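Side-chain contacts in GP37 (Pseudomonas phage phikz, PDB 5FT0), which inhibits the bacterial RNA degradosome during phage infection, probably by acting on the ribonuclease RNase E: residues P61-S64 and A68-R71; A93-C98 and A170-E175; N100-S105 and V110-A115. All coordinates share one frame; numbering follows the deposited sequence. Where two conformers were deposited one is given.

Contact 1 of 3, residues P61-S64 and A68-R71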
ATOM      1  N   PRO A  61       2.795 -30.422   4.510  1.00 34.63           N
ATOM      2  CA  PRO A  61       3.310 -31.604   3.810  1.00 36.55           C
ATOM      3  C   PRO A  61       2.556 -32.873   4.184  1.00 37.64           C
ATOM      4  O   PRO A  61       2.096 -33.043   5.316  1.00 35.52           O
ATOM      5  CB  PRO A  61       4.772 -31.675   4.264  1.00 35.84           C
ATOM      6  CG  PRO A  61       4.777 -30.998   5.599  1.00 41.27           C
ATOM      7  CD  PRO A  61       3.753 -29.898   5.501  1.00 36.29           C
ATOM      8  N   GLN A  62       2.432 -33.769   3.206  1.00 36.21           N
ATOM      9  CA  GLN A  62       1.792 -35.065   3.392  1.00 41.38           C
ATOM     10  C   GLN A  62       2.796 -36.194   3.583  1.00 34.61           C
ATOM     11  O   GLN A  62       2.390 -37.343   3.783  1.00 38.94           O
ATOM     12  CB  GLN A  62       0.873 -35.376   2.205  1.00 39.13           C
ATOM     13  CG  GLN A  62      -0.345 -34.469   2.123  1.00 37.59           C
ATOM     14  CD  GLN A  62      -1.165 -34.491   3.402  1.00 53.45           C
ATOM     15  OE1 GLN A  62      -1.466 -35.556   3.946  1.00 52.79           O
ATOM     16  NE2 GLN A  62      -1.528 -33.311   3.892  1.00 55.66           N
ATOM     17  N   SER A  63       4.088 -35.892   3.502  1.00 35.75           N
ATOM     18  CA  SER A  63       5.155 -36.791   3.910  1.00 29.89           C
ATOM     19  C   SER A  63       6.331 -35.917   4.329  1.00 36.13           C
ATOM     20  O   SER A  63       6.238 -34.686   4.314  1.00 38.32           O
ATOM     21  CB  SER A  63       5.516 -37.780   2.793  1.00 36.12           C
ATOM     22  OG  SER A  63       5.894 -37.112   1.602  1.00 35.89           O
ATOM     23  N   SER A  64       7.433 -36.548   4.717  1.00 34.95           N
ATOM     24  CA  SER A  64       8.571 -35.781   5.211  1.00 38.23           C
ATOM     25  C   SER A  64       9.061 -34.833   4.119  1.00 34.53           C
ATOM     26  O   SER A  64       9.349 -35.279   3.001  1.00 32.76           O
ATOM     27  CB  SER A  64       9.704 -36.699   5.671  1.00 26.63           C
ATOM     28  OG  SER A  64      10.227 -37.456   4.593  1.00 40.05           O
ATOM     29  N   ALA A  68      12.634 -31.977  -3.477  1.00 28.99           N
ATOM     30  CA  ALA A  68      11.790 -32.406  -4.590  1.00 27.66           C
ATOM     31  C   ALA A  68      10.329 -32.041  -4.360  1.00 31.81           C
ATOM     32  O   ALA A  68       9.630 -31.635  -5.296  1.00 29.47           O
ATOM     33  CB  ALA A  68      11.934 -33.913  -4.809  1.00 28.94           C
HETATM   34  N   MSE A  69       9.850 -32.179  -3.129  1.00 31.95           N
HETATM   35  CA  MSE A  69       8.484 -31.798  -2.798  1.00 34.39           C
HETATM   36  C   MSE A  69       8.284 -30.284  -2.884  1.00 33.09           C
HETATM   37  O   MSE A  69       7.284 -29.811  -3.424  1.00 29.39           O
HETATM   38  CB  MSE A  69       8.112 -32.290  -1.400  1.00 30.91           C
HETATM   39  CG  MSE A  69       6.791 -31.732  -0.890  1.00 35.37           C
HETATM   40 SE   MSE A  69       6.491 -32.083   1.010  1.00 52.64          SE
HETATM   41  CE  MSE A  69       6.290 -34.018   0.915  1.00 32.56           C
ATOM     42  N   VAL A  70       9.238 -29.525  -2.339  1.00 29.08           N
ATOM     43  CA  VAL A  70       9.126 -28.071  -2.377  1.00 32.15           C
ATOM     44  C   VAL A  70       9.230 -27.571  -3.810  1.00 30.93           C
ATOM     45  O   VAL A  70       8.522 -26.639  -4.209  1.00 28.18           O
ATOM     46  CB  VAL A  70      10.186 -27.424  -1.466  1.00 38.11           C
ATOM     47  CG1 VAL A  70      10.112 -25.907  -1.556  1.00 30.44           C
ATOM     48  CG2 VAL A  70       9.998 -27.882  -0.023  1.00 30.49           C
ATOM     49  N   ARG A  71      10.108 -28.183  -4.609  1.00 31.64           N
ATOM     50  CA  ARG A  71      10.214 -27.811  -6.017  0.60 32.24           C
ATOM     51  C   ARG A  71       8.893 -28.037  -6.739  1.00 28.58           C
ATOM     52  O   ARG A  71       8.446 -27.190  -7.522  1.00 26.63           O
ATOM     53  CB  ARG A  71      11.335 -28.602  -6.690  0.60 30.59           C
ATOM     54  CG  ARG A  71      11.518 -28.271  -8.164  0.60 33.03           C
ATOM     55  CD  ARG A  71      12.569 -29.165  -8.808  0.60 34.44           C
ATOM     56  NE  ARG A  71      13.868 -29.038  -8.156  0.60 31.98           N
ATOM     57  CZ  ARG A  71      14.828 -28.210  -8.557  0.60 37.43           C
ATOM     58  NH1 ARG A  71      14.638 -27.431  -9.615  0.60 27.80           N
ATOM     59  NH2 ARG A  71      15.979 -28.164  -7.901  0.60 35.01           N
TER
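The backbones of Pro61 and Met69 approach to 8.4 Å between their CA atoms, the nearest such pair here, so the loop 61-64 runs past the first turn of helix 67-82 at a side chain's length, and no hydrogen bond joins 61-64 to 68-71. Met69, present as selenomethionine, bridges that gap almost alone and supplies more than half of the 140 Å² buried. Its CG lies opposite the backbone N (chi1 170°), and the chain stays extended through the next bond, which carries the selenium straight out from the helix. A bend at the last torsion (chi3 -67°) then swings the methyl group toward the serines. SE rests against the proline, 3.7 Å from Pro61 CB, an apolar contact that suits a rigid ring. The methyl group sits among oxygens: Met69 CE is 3.2 Å from Ser63 OG, 3.5 Å from Ser63 O and 3.9 Å from Ser64 O. Methyl hydrogens beside selenium are slightly polarised, so these approaches are probably weakly favourable. A long, unbranched residue fits this place because it can span the gap and turn at its tip, while the small serines let the loop pass close to that tip. The contact lies at the surface, and Asp66 OD1 accepts a hydrogen bond from Met69 N at the start of the helix. Farther in, Pro61 packs on Phe36 of strand 30-37 and Val43 of strand 42-48, and Val70 lays the same helix over Val32, Trp34 and Val45 of those two strands, so the helix and the loop before it share one four-stranded antiparallel sheet.

Contact 2 of 3, residues A93-C98 and A170-E175. With K (potassium ion), chain D.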
ATOM      1  N   ALA A  93     -11.718 -12.791 -18.759  1.00 33.42           N
ATOM      2  CA  ALA A  93     -11.535 -11.764 -17.739  1.00 35.92           C
ATOM      3  C   ALA A  93     -11.633 -10.368 -18.342  1.00 35.33           C
ATOM      4  O   ALA A  93     -12.193  -9.455 -17.722  1.00 34.29           O
ATOM      5  CB  ALA A  93     -10.191 -11.952 -17.035  1.00 28.21           C
ATOM      6  N   GLY A  94     -11.094 -10.183 -19.548  1.00 34.66           N
ATOM      7  CA  GLY A  94     -11.172  -8.881 -20.191  1.00 32.29           C
ATOM      8  C   GLY A  94     -12.599  -8.456 -20.482  1.00 37.63           C
ATOM      9  O   GLY A  94     -12.930  -7.270 -20.414  1.00 37.68           O
ATOM     10  N   ALA A  95     -13.467  -9.421 -20.797  1.00 37.95           N
ATOM     11  CA  ALA A  95     -14.865  -9.100 -21.064  1.00 43.24           C
ATOM     12  C   ALA A  95     -15.565  -8.581 -19.813  1.00 47.20           C
ATOM     13  O   ALA A  95     -16.424  -7.695 -19.899  1.00 50.40           O
ATOM     14  CB  ALA A  95     -15.590 -10.327 -21.615  1.00 34.46           C
ATOM     15  N   VAL A  96     -15.221  -9.125 -18.644  1.00 44.41           N
ATOM     16  CA  VAL A  96     -15.770  -8.605 -17.395  1.00 40.98           C
ATOM     17  C   VAL A  96     -15.254  -7.194 -17.137  1.00 41.01           C
ATOM     18  O   VAL A  96     -16.018  -6.287 -16.786  1.00 43.94           O
ATOM     19  CB  VAL A  96     -15.431  -9.544 -16.224  1.00 38.51           C
ATOM     20  CG1 VAL A  96     -15.877  -8.928 -14.906  1.00 26.49           C
ATOM     21  CG2 VAL A  96     -16.074 -10.907 -16.431  1.00 36.32           C
ATOM     22  N   ILE A  97     -13.949  -6.991 -17.319  1.00 35.86           N
ATOM     23  CA  ILE A  97     -13.332  -5.708 -17.000  1.00 43.38           C
ATOM     24  C   ILE A  97     -13.832  -4.621 -17.945  1.00 49.35           C
ATOM     25  O   ILE A  97     -14.246  -3.541 -17.509  1.00 46.86           O
ATOM     26  CB  ILE A  97     -11.799  -5.837 -17.042  1.00 41.05           C
ATOM     27  CG1 ILE A  97     -11.328  -6.844 -15.990  1.00 37.58           C
ATOM     28  CG2 ILE A  97     -11.144  -4.481 -16.832  1.00 40.93           C
ATOM     29  CD1 ILE A  97      -9.927  -7.368 -16.227  1.00 38.91           C
ATOM     30  N   CYS A  98     -13.801  -4.889 -19.252  1.00 52.62           N
ATOM     31  CA  CYS A  98     -14.227  -3.893 -20.229  1.00 49.68           C
ATOM     32  C   CYS A  98     -15.738  -3.692 -20.236  1.00 54.58           C
ATOM     33  O   CYS A  98     -16.214  -2.696 -20.790  1.00 59.03           O
ATOM     34  CB  CYS A  98     -13.750  -4.285 -21.628  1.00 47.75           C
ATOM     35  SG  CYS A  98     -11.952  -4.379 -21.805  1.00 60.78           S
ATOM     36  N   ALA A 170     -23.556  -9.558 -15.047  1.00 42.04           N
ATOM     37  CA  ALA A 170     -23.898 -10.916 -14.632  1.00 43.43           C
ATOM     38  C   ALA A 170     -23.469 -11.956 -15.661  1.00 49.98           C
ATOM     39  O   ALA A 170     -22.911 -12.998 -15.301  1.00 47.39           O
ATOM     40  CB  ALA A 170     -25.399 -11.019 -14.364  1.00 50.22           C
ATOM     41  N   ASN A 171     -23.722 -11.696 -16.945  1.00 45.89           N
ATOM     42  CA  ASN A 171     -23.419 -12.703 -17.956  1.00 50.91           C
ATOM     43  C   ASN A 171     -21.922 -12.794 -18.233  1.00 46.96           C
ATOM     44  O   ASN A 171     -21.397 -13.892 -18.452  1.00 47.68           O
ATOM     45  CB  ASN A 171     -24.187 -12.411 -19.244  1.00 49.98           C
ATOM     46  CG  ASN A 171     -24.068 -13.536 -20.257  1.00 56.15           C
ATOM     47  OD1 ASN A 171     -23.411 -13.395 -21.288  1.00 57.41           O
ATOM     48  ND2 ASN A 171     -24.693 -14.670 -19.958  1.00 47.89           N
ATOM     49  N   ASN A 172     -21.219 -11.658 -18.235  1.00 44.83           N
ATOM     50  CA  ASN A 172     -19.769 -11.693 -18.395  1.00 44.29           C
ATOM     51  C   ASN A 172     -19.108 -12.448 -17.249  1.00 42.53           C
ATOM     52  O   ASN A 172     -18.157 -13.210 -17.463  1.00 37.86           O
ATOM     53  CB  ASN A 172     -19.210 -10.273 -18.480  1.00 40.86           C
ATOM     54  CG  ASN A 172     -19.560  -9.582 -19.782  1.00 47.22           C
ATOM     55  OD1 ASN A 172     -19.685 -10.223 -20.824  1.00 51.01           O
ATOM     56  ND2 ASN A 172     -19.716  -8.263 -19.728  1.00 51.85           N
ATOM     57  N   VAL A 173     -19.604 -12.251 -16.025  1.00 39.22           N
ATOM     58  CA  VAL A 173     -19.032 -12.928 -14.866  1.00 39.00           C
ATOM     59  C   VAL A 173     -19.358 -14.417 -14.899  1.00 41.54           C
ATOM     60  O   VAL A 173     -18.505 -15.261 -14.601  1.00 36.32           O
ATOM     61  CB  VAL A 173     -19.526 -12.260 -13.570  1.00 37.92           C
ATOM     62  CG1 VAL A 173     -19.148 -13.093 -12.362  1.00 35.06           C
ATOM     63  CG2 VAL A 173     -18.946 -10.860 -13.447  1.00 36.24           C
ATOM     64  N   LYS A 174     -20.592 -14.762 -15.272  1.00 41.20           N
ATOM     65  CA  LYS A 174     -20.963 -16.166 -15.421  1.00 40.21           C
ATOM     66  C   LYS A 174     -20.094 -16.859 -16.465  1.00 38.83           C
ATOM     67  O   LYS A 174     -19.694 -18.014 -16.284  1.00 39.25           O
ATOM     68  CB  LYS A 174     -22.444 -16.270 -15.788  1.00 46.34           C
ATOM     69  CG  LYS A 174     -22.950 -17.680 -16.056  1.00 43.99           C
ATOM     70  CD  LYS A 174     -24.473 -17.693 -16.119  1.00 55.05           C
ATOM     71  CE  LYS A 174     -24.994 -18.539 -17.272  1.00 56.34           C
ATOM     72  NZ  LYS A 174     -24.773 -19.996 -17.068  1.00 63.81           N
ATOM     73  N   GLU A 175     -19.785 -16.164 -17.561  1.00 36.52           N
ATOM     74  CA  GLU A 175     -18.919 -16.743 -18.582  1.00 42.20           C
ATOM     75  C   GLU A 175     -17.481 -16.870 -18.096  1.00 38.24           C
ATOM     76  O   GLU A 175     -16.756 -17.769 -18.541  1.00 38.21           O
ATOM     77  CB  GLU A 175     -18.977 -15.906 -19.860  1.00 39.17           C
ATOM     78  CG  GLU A 175     -20.314 -15.976 -20.585  1.00 51.73           C
ATOM     79  CD  GLU A 175     -20.663 -17.387 -21.028  1.00 67.79           C
ATOM     80  OE1 GLU A 175     -19.793 -18.061 -21.623  1.00 63.75           O
ATOM     81  OE2 GLU A 175     -21.808 -17.825 -20.776  1.00 68.57           O
TER
HETATM   82  K     K D1258     -13.100  -0.970 -17.201  1.00 75.44           K
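Next to Val96, which packs on Asn172 and Val173, the carbonyl oxygen Ile97 O binds the potassium ion at 2.8 Å. Asn100 O and Tyr103 O are the other protein ligands, and a carbonyl near the C-terminal end of a helix is well suited to a cation, since that end of the helix dipole probably favours positive charge. Across the contact, the branched Val96 meets its partners with both methyls. Its CG1 lies anti to the backbone N (chi1 174°) and reaches Val173 CG2 at 3.9 Å, while Val96 CG2 presses on the backbone, 3.3 Å from Asn172 O. This is a nearly antiparallel helix pair: the segments of helix 87-98 and helix 158-187 cross at -160° with axes 8.5 Å apart, a spacing that short residues such as Ala95 and valine allow. Asn172 points toward the other helix, and its CB lies 3.8 Å from Val96 CG2. Its amide ends beside the carbonyl of Ala95, with Asn172 ND2 3.3 Å from Ala95 O, but the angle is too poor for a hydrogen bond. Beneath the pair, Val96 and Val173 both rest on Ile128 of strand 122-132.

Contact 3 of 3, residues N100-S105 and V110-A115. With K (potassium ion), chain D.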
ATOM      1  N   ASN A 100     -17.565  -2.904 -17.753  1.00 52.50           N
ATOM      2  CA  ASN A 100     -17.961  -1.991 -16.687  1.00 51.58           C
ATOM      3  C   ASN A 100     -16.878  -0.934 -16.553  1.00 54.47           C
ATOM      4  O   ASN A 100     -15.730  -1.260 -16.238  1.00 53.59           O
ATOM      5  CB  ASN A 100     -18.160  -2.734 -15.364  1.00 51.80           C
ATOM      6  CG  ASN A 100     -18.838  -1.880 -14.303  1.00 53.98           C
ATOM      7  OD1 ASN A 100     -18.686  -0.657 -14.275  1.00 55.21           O
ATOM      8  ND2 ASN A 100     -19.597  -2.526 -13.425  1.00 50.60           N
ATOM      9  N   ASP A 101     -17.247   0.328 -16.791  1.00 52.20           N
ATOM     10  CA  ASP A 101     -16.285   1.417 -16.696  1.00 50.16           C
ATOM     11  C   ASP A 101     -15.760   1.602 -15.280  1.00 44.49           C
ATOM     12  O   ASP A 101     -14.654   2.123 -15.107  1.00 45.45           O
ATOM     13  CB  ASP A 101     -16.916   2.719 -17.192  1.00 61.60           C
ATOM     14  CG  ASP A 101     -17.346   2.641 -18.645  1.00 68.15           C
ATOM     15  OD1 ASP A 101     -16.567   2.117 -19.470  1.00 70.38           O
ATOM     16  OD2 ASP A 101     -18.466   3.096 -18.959  1.00 78.10           O
ATOM     17  N   GLU A 102     -16.520   1.179 -14.269  1.00 41.46           N
ATOM     18  CA  GLU A 102     -16.070   1.289 -12.887  1.00 50.12           C
ATOM     19  C   GLU A 102     -15.143   0.152 -12.475  1.00 49.10           C
ATOM     20  O   GLU A 102     -14.349   0.332 -11.545  1.00 49.40           O
ATOM     21  CB  GLU A 102     -17.274   1.348 -11.945  1.00 58.08           C
ATOM     22  CG  GLU A 102     -17.995   2.688 -11.962  1.00 57.76           C
ATOM     23  CD  GLU A 102     -19.037   2.806 -10.869  1.00 64.91           C
ATOM     24  OE1 GLU A 102     -18.650   2.956  -9.691  1.00 67.57           O
ATOM     25  OE2 GLU A 102     -20.244   2.743 -11.186  1.00 76.04           O
ATOM     26  N   TYR A 103     -15.228  -1.003 -13.134  1.00 43.08           N
ATOM     27  CA  TYR A 103     -14.291  -2.089 -12.873  1.00 38.88           C
ATOM     28  C   TYR A 103     -12.896  -1.711 -13.356  1.00 40.86           C
ATOM     29  O   TYR A 103     -12.711  -1.331 -14.517  1.00 45.30           O
ATOM     30  CB  TYR A 103     -14.735  -3.371 -13.576  1.00 37.14           C
ATOM     31  CG  TYR A 103     -15.854  -4.140 -12.913  1.00 40.18           C
ATOM     32  CD1 TYR A 103     -16.387  -3.739 -11.696  1.00 37.40           C
ATOM     33  CD2 TYR A 103     -16.365  -5.289 -13.504  1.00 38.67           C
ATOM     34  CE1 TYR A 103     -17.411  -4.455 -11.096  1.00 33.61           C
ATOM     35  CE2 TYR A 103     -17.379  -6.009 -12.913  1.00 39.07           C
ATOM     36  CZ  TYR A 103     -17.900  -5.591 -11.711  1.00 39.84           C
ATOM     37  OH  TYR A 103     -18.915  -6.317 -11.127  1.00 40.89           O
ATOM     38  N   ILE A 104     -11.912  -1.817 -12.468  1.00 42.65           N
ATOM     39  CA  ILE A 104     -10.512  -1.748 -12.857  1.00 42.87           C
ATOM     40  C   ILE A 104      -9.832  -3.025 -12.386  1.00 43.66           C
ATOM     41  O   ILE A 104     -10.281  -3.689 -11.448  1.00 36.45           O
ATOM     42  CB  ILE A 104      -9.784  -0.507 -12.298  1.00 42.08           C
ATOM     43  CG1 ILE A 104      -9.731  -0.554 -10.771  1.00 42.01           C
ATOM     44  CG2 ILE A 104     -10.448   0.771 -12.788  1.00 39.16           C
ATOM     45  CD1 ILE A 104      -8.603   0.261 -10.180  1.00 50.49           C
ATOM     46  N   SER A 105      -8.737  -3.366 -13.059  1.00 42.01           N
ATOM     47  CA  SER A 105      -7.958  -4.557 -12.750  1.00 39.38           C
ATOM     48  C   SER A 105      -6.590  -4.137 -12.240  1.00 43.18           C
ATOM     49  O   SER A 105      -5.923  -3.299 -12.857  1.00 43.88           O
ATOM     50  CB  SER A 105      -7.813  -5.456 -13.980  1.00 42.46           C
ATOM     51  OG  SER A 105      -6.885  -6.500 -13.739  1.00 46.18           O
ATOM     52  N   VAL A 110     -10.126  -7.485  -9.397  1.00 27.85           N
ATOM     53  CA  VAL A 110     -11.012  -6.635 -10.181  1.00 24.65           C
ATOM     54  C   VAL A 110     -11.983  -5.984  -9.209  1.00 33.30           C
ATOM     55  O   VAL A 110     -12.627  -6.678  -8.412  1.00 34.80           O
ATOM     56  CB  VAL A 110     -11.764  -7.432 -11.260  1.00 31.32           C
ATOM     57  CG1 VAL A 110     -12.783  -6.546 -11.960  1.00 29.96           C
ATOM     58  CG2 VAL A 110     -10.784  -8.024 -12.264  1.00 26.14           C
ATOM     59  N   GLY A 111     -12.079  -4.662  -9.258  1.00 30.15           N
ATOM     60  CA  GLY A 111     -12.950  -3.967  -8.333  1.00 35.48           C
ATOM     61  C   GLY A 111     -13.007  -2.485  -8.616  1.00 39.69           C
ATOM     62  O   GLY A 111     -12.663  -2.029  -9.708  1.00 33.99           O
ATOM     63  N   ILE A 112     -13.444  -1.737  -7.605  1.00 39.43           N
ATOM     64  CA  ILE A 112     -13.693  -0.303  -7.719  1.00 41.38           C
ATOM     65  C   ILE A 112     -12.488   0.447  -7.175  1.00 35.73           C
ATOM     66  O   ILE A 112     -12.057   0.200  -6.041  1.00 37.73           O
ATOM     67  CB  ILE A 112     -14.969   0.101  -6.959  1.00 45.87           C
ATOM     68  CG1 ILE A 112     -16.139  -0.815  -7.335  1.00 38.18           C
ATOM     69  CG2 ILE A 112     -15.313   1.557  -7.229  1.00 50.06           C
ATOM     70  CD1 ILE A 112     -16.457  -0.820  -8.807  1.00 48.99           C
ATOM     71  N   HIS A 113     -11.951   1.371  -7.968  1.00 36.14           N
ATOM     72  CA  HIS A 113     -10.843   2.189  -7.494  1.00 44.86           C
ATOM     73  C   HIS A 113     -11.301   3.114  -6.375  1.00 44.44           C
ATOM     74  O   HIS A 113     -12.385   3.700  -6.435  1.00 48.25           O
ATOM     75  CB  HIS A 113     -10.247   3.018  -8.629  1.00 47.71           C
ATOM     76  CG  HIS A 113      -9.146   3.929  -8.184  1.00 53.92           C
ATOM     77  ND1 HIS A 113      -9.363   5.248  -7.845  1.00 57.30           N
ATOM     78  CD2 HIS A 113      -7.823   3.706  -7.999  1.00 55.12           C
ATOM     79  CE1 HIS A 113      -8.219   5.800  -7.481  1.00 58.86           C
ATOM     80  NE2 HIS A 113      -7.269   4.886  -7.564  1.00 52.93           N
ATOM     81  N   ILE A 114     -10.459   3.248  -5.350  1.00 44.75           N
ATOM     82  CA  ILE A 114     -10.741   4.088  -4.193  1.00 47.50           C
ATOM     83  C   ILE A 114      -9.744   5.238  -4.085  1.00 49.00           C
ATOM     84  O   ILE A 114     -10.134   6.408  -4.025  1.00 46.77           O
ATOM     85  CB  ILE A 114     -10.758   3.260  -2.888  1.00 49.92           C
ATOM     86  CG1 ILE A 114     -11.755   2.104  -2.999  1.00 48.17           C
ATOM     87  CG2 ILE A 114     -11.086   4.148  -1.693  1.00 49.25           C
ATOM     88  CD1 ILE A 114     -13.157   2.538  -3.344  1.00 40.45           C
ATOM     89  N   ALA A 115      -8.452   4.923  -4.066  1.00 52.93           N
ATOM     90  CA  ALA A 115      -7.426   5.940  -3.876  1.00 50.55           C
ATOM     91  C   ALA A 115      -6.129   5.466  -4.513  1.00 59.03           C
ATOM     92  O   ALA A 115      -5.938   4.272  -4.762  1.00 50.90           O
ATOM     93  CB  ALA A 115      -7.216   6.251  -2.390  1.00 46.14           C
TER
HETATM   94  K     K D1258     -13.100  -0.970 -17.201  1.00 75.44           K
HETATM   95  O   HOH W   1     -13.596   2.302 -10.151  1.00 42.45           O
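A beta hairpin, strands 103-106 and 109-115, forms one margin of the seven-stranded antiparallel sheet, and Ile104 with Gly111 is its hydrogen-bonded pair. Ile104 N gives a nearly straight bond (174°) to Gly111 O at 2.9 Å, and Gly111 N returns one to Ile104 O at 3.0 Å. Since Gly111 has no side chain, nothing from it stands beside Ile104 on their shared face. There Ile104, whose CG1 sits between the backbone N and the carbonyl carbon (chi1 64°), is long enough to bring CD1 within 3.6 Å of His113 CB, at the edge of the imidazole. Tyr103 has apolar neighbours in the other strand: Val110 CG1 lies 4.0 Å from Tyr103 CG, and Ile112 CD1 meets the ring edge 4.1 Å from Tyr103 CD1. Over the centre of one ring face stands Asn100 ND2, held there by Asn169 OD1. The other end of that amide closes an Asx turn, Asn100 OD1 accepting from Glu102 N at 2.8 Å, and the turn brings Asn100 O and Tyr103 O to the potassium ion. Tyr103 also packs on Val96 of helix 87-98, Val165 of helix 158-187 and Val127 of strand 122-132, the strand that pairs with 109-115 on its other side.

From the N terminus, contact 1 comes first and is the most local: three residues separate its segments where the chain leaves strand 55-59 and enters helix 67-82. It closes before the others open and lies across the chain's centre from them, its nearest atoms about 26 Å away. Contact 2 closes a far longer loop, of 71 residues, by bringing helix 87-98 against helix 158-187. Contact 3 is nested inside that loop as a tight hairpin, four residues separating its two segments, two of them still in the strands. Contacts 2 and 3 touch: Ile97 packs on Ser105 and Val110, and both share the potassium ion, so the helix pair and the edge of the seven-stranded sheet are joined.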